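Scaffolding protein (Clostridium cellulolyticum, PDB 1G43) probably anchors the cellulosome to crystalline cellulose, as a family IIIa cellulose-binding domain of the scaffoldin. Local coordinates at residues 61-65 with 111-115. Numbering follows the deposited sequence.
Sequences HAGYM and SIEIQ
Y64 and I112 pack against each other on the buried face of an antiparallel strand pair, 61-65 with 111-115, in one sheet of the CBM3 beta-sandwich. Their side chains run at a slant to one another, with ring atom CD2 of Y64 4.0 Å from CG1 of I112. The Y64 ring sits above its own backbone, CG lying between N and the carbonyl carbon (chi1 68°), and from there reaches away from strand 111-115 until its hydroxyl hydrogen-bonds A103 O. I112 extends CG1 anti to its N (chi1 -177°), bringing CG1 and CD1 beside the Y64 ring, while L38 touches both residues. A62 and I114 continue this apolar face.

H61, E113 and Q115 occupy the other, partly exposed face. Q115 OE1 lies obliquely to the H61 imidazole, 4.0 Å from H61 CB. G63, paired with E113, places no side chain on this face; E113 stretches out fully, its carboxylate OE2 bonded to Y140 OH and OE1 in a long, weak ion pair with K27. H61 NE2 lies 4.6 Å from E113 OE1, not in contact, so the carboxylate could at most mildly favour a positive imidazole.

The shortest backbone bond runs from Q115 N to H61 O (2.8 Å, nearly straight at 170°), and G63 and E113 exchange two bonds. Near the S111 end a water donates to S111 O at 2.7 Å and weakly accepts from M65 N.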
ATOM      1  N   HIS A  61      -1.562   3.806 -11.225  1.00 25.34           N
ATOM      2  CA  HIS A  61      -2.312   5.054 -11.171  1.00 25.37           C
ATOM      3  C   HIS A  61      -2.396   5.572  -9.749  1.00 25.22           C
ATOM      4  O   HIS A  61      -2.592   4.800  -8.813  1.00 23.92           O
ATOM      5  CB  HIS A  61      -3.738   4.844 -11.677  1.00 26.37           C
ATOM      6  CG  HIS A  61      -4.643   5.991 -11.389  1.00 28.07           C
ATOM      7  ND1 HIS A  61      -4.650   7.140 -12.148  1.00 30.25           N
ATOM      8  CD2 HIS A  61      -5.486   6.218 -10.356  1.00 30.86           C
ATOM      9  CE1 HIS A  61      -5.449   8.030 -11.592  1.00 29.87           C
ATOM     10  NE2 HIS A  61      -5.969   7.496 -10.501  1.00 30.72           N
ATOM     11  N   ALA A  62      -2.230   6.880  -9.596  1.00 24.61           N
ATOM     12  CA  ALA A  62      -2.351   7.507  -8.294  1.00 25.78           C
ATOM     13  C   ALA A  62      -2.844   8.917  -8.536  1.00 26.58           C
ATOM     14  O   ALA A  62      -2.334   9.620  -9.419  1.00 26.62           O
ATOM     15  CB  ALA A  62      -1.021   7.527  -7.573  1.00 26.41           C
ATOM     16  N   GLY A  63      -3.832   9.336  -7.756  1.00 26.34           N
ATOM     17  CA  GLY A  63      -4.363  10.669  -7.941  1.00 28.12           C
ATOM     18  C   GLY A  63      -5.255  11.163  -6.831  1.00 28.86           C
ATOM     19  O   GLY A  63      -5.703  10.379  -5.977  1.00 27.57           O
ATOM     20  N   TYR A  64      -5.495  12.479  -6.835  1.00 30.37           N
ATOM     21  CA  TYR A  64      -6.357  13.110  -5.838  1.00 31.85           C
ATOM     22  C   TYR A  64      -6.778  14.538  -6.193  1.00 33.82           C
ATOM     23  O   TYR A  64      -6.183  15.208  -7.038  1.00 32.95           O
ATOM     24  CB  TYR A  64      -5.699  13.092  -4.458  1.00 30.59           C
ATOM     25  CG  TYR A  64      -4.484  13.983  -4.349  1.00 31.14           C
ATOM     26  CD1 TYR A  64      -4.607  15.321  -3.960  1.00 32.58           C
ATOM     27  CD2 TYR A  64      -3.218  13.500  -4.643  1.00 29.64           C
ATOM     28  CE1 TYR A  64      -3.488  16.153  -3.870  1.00 32.34           C
ATOM     29  CE2 TYR A  64      -2.108  14.315  -4.556  1.00 31.12           C
ATOM     30  CZ  TYR A  64      -2.245  15.641  -4.164  1.00 31.71           C
ATOM     31  OH  TYR A  64      -1.128  16.438  -4.035  1.00 30.54           O
ATOM     32  N   MET A  65      -7.824  14.983  -5.510  1.00 35.87           N
ATOM     33  CA  MET A  65      -8.411  16.294  -5.691  1.00 37.99           C
ATOM     34  C   MET A  65      -7.818  17.288  -4.723  1.00 38.74           C
ATOM     35  O   MET A  65      -7.738  17.030  -3.520  1.00 39.18           O
ATOM     36  CB  MET A  65      -9.914  16.198  -5.467  1.00 39.97           C
ATOM     37  CG  MET A  65     -10.606  15.430  -6.572  1.00 40.60           C
ATOM     38  SD  MET A  65     -10.643  16.484  -8.021  1.00 44.29           S
ATOM     39  CE  MET A  65     -12.192  17.415  -7.561  1.00 40.71           C
ATOM     40  N   SER A 111      -9.154  12.424  -0.349  1.00 34.23           N
ATOM     41  CA  SER A 111      -8.805  11.020  -0.632  1.00 33.38           C
ATOM     42  C   SER A 111      -7.759  10.858  -1.724  1.00 31.46           C
ATOM     43  O   SER A 111      -7.797  11.551  -2.731  1.00 33.28           O
ATOM     44  CB  SER A 111     -10.025  10.239  -1.107  1.00 32.75           C
ATOM     45  OG  SER A 111     -10.884   9.953  -0.041  1.00 35.48           O
ATOM     46  N   ILE A 112      -6.833   9.932  -1.535  1.00 29.19           N
ATOM     47  CA  ILE A 112      -5.871   9.652  -2.573  1.00 27.40           C
ATOM     48  C   ILE A 112      -5.995   8.161  -2.919  1.00 26.68           C
ATOM     49  O   ILE A 112      -6.046   7.308  -2.031  1.00 27.70           O
ATOM     50  CB  ILE A 112      -4.413   9.982  -2.129  1.00 26.99           C
ATOM     51  CG1 ILE A 112      -3.450   9.722  -3.303  1.00 24.76           C
ATOM     52  CG2 ILE A 112      -4.063   9.209  -0.853  1.00 25.97           C
ATOM     53  CD1 ILE A 112      -1.988   9.995  -2.964  1.00 24.92           C
ATOM     54  N   GLU A 113      -6.073   7.855  -4.209  1.00 27.27           N
ATOM     55  CA  GLU A 113      -6.161   6.477  -4.660  1.00 25.78           C
ATOM     56  C   GLU A 113      -4.795   6.093  -5.212  1.00 25.10           C
ATOM     57  O   GLU A 113      -4.215   6.816  -6.005  1.00 25.55           O
ATOM     58  CB  GLU A 113      -7.231   6.316  -5.728  1.00 27.42           C
ATOM     59  CG  GLU A 113      -7.351   4.870  -6.198  1.00 30.74           C
ATOM     60  CD  GLU A 113      -8.479   4.647  -7.194  1.00 32.13           C
ATOM     61  OE1 GLU A 113      -9.109   5.642  -7.636  1.00 36.10           O
ATOM     62  OE2 GLU A 113      -8.737   3.475  -7.536  1.00 31.96           O
ATOM     63  N   ILE A 114      -4.285   4.951  -4.771  1.00 23.38           N
ATOM     64  CA  ILE A 114      -2.966   4.488  -5.158  1.00 22.08           C
ATOM     65  C   ILE A 114      -3.012   3.031  -5.609  1.00 21.52           C
ATOM     66  O   ILE A 114      -3.179   2.139  -4.782  1.00 22.23           O
ATOM     67  CB  ILE A 114      -2.018   4.620  -3.964  1.00 20.83           C
ATOM     68  CG1 ILE A 114      -2.084   6.044  -3.420  1.00 20.77           C
ATOM     69  CG2 ILE A 114      -0.606   4.276  -4.374  1.00 20.47           C
ATOM     70  CD1 ILE A 114      -1.137   6.303  -2.290  1.00 22.54           C
ATOM     71  N   GLN A 115      -2.851   2.790  -6.907  1.00 20.71           N
ATOM     72  CA  GLN A 115      -2.916   1.432  -7.441  1.00 21.45           C
ATOM     73  C   GLN A 115      -1.553   0.964  -7.824  1.00 20.86           C
ATOM     74  O   GLN A 115      -0.894   1.562  -8.660  1.00 20.81           O
ATOM     75  CB  GLN A 115      -3.883   1.343  -8.619  1.00 23.31           C
ATOM     76  CG  GLN A 115      -5.298   1.771  -8.210  1.00 26.20           C
ATOM     77  CD  GLN A 115      -6.348   1.493  -9.282  1.00 30.43           C
ATOM     78  OE1 GLN A 115      -6.326   2.072 -10.363  1.00 31.83           O
ATOM     79  NE2 GLN A 115      -7.276   0.601  -8.975  1.00 33.36           N
TER
HETATM   80  O   HOH W   1      -9.868  12.649  -3.986  1.00 43.67           O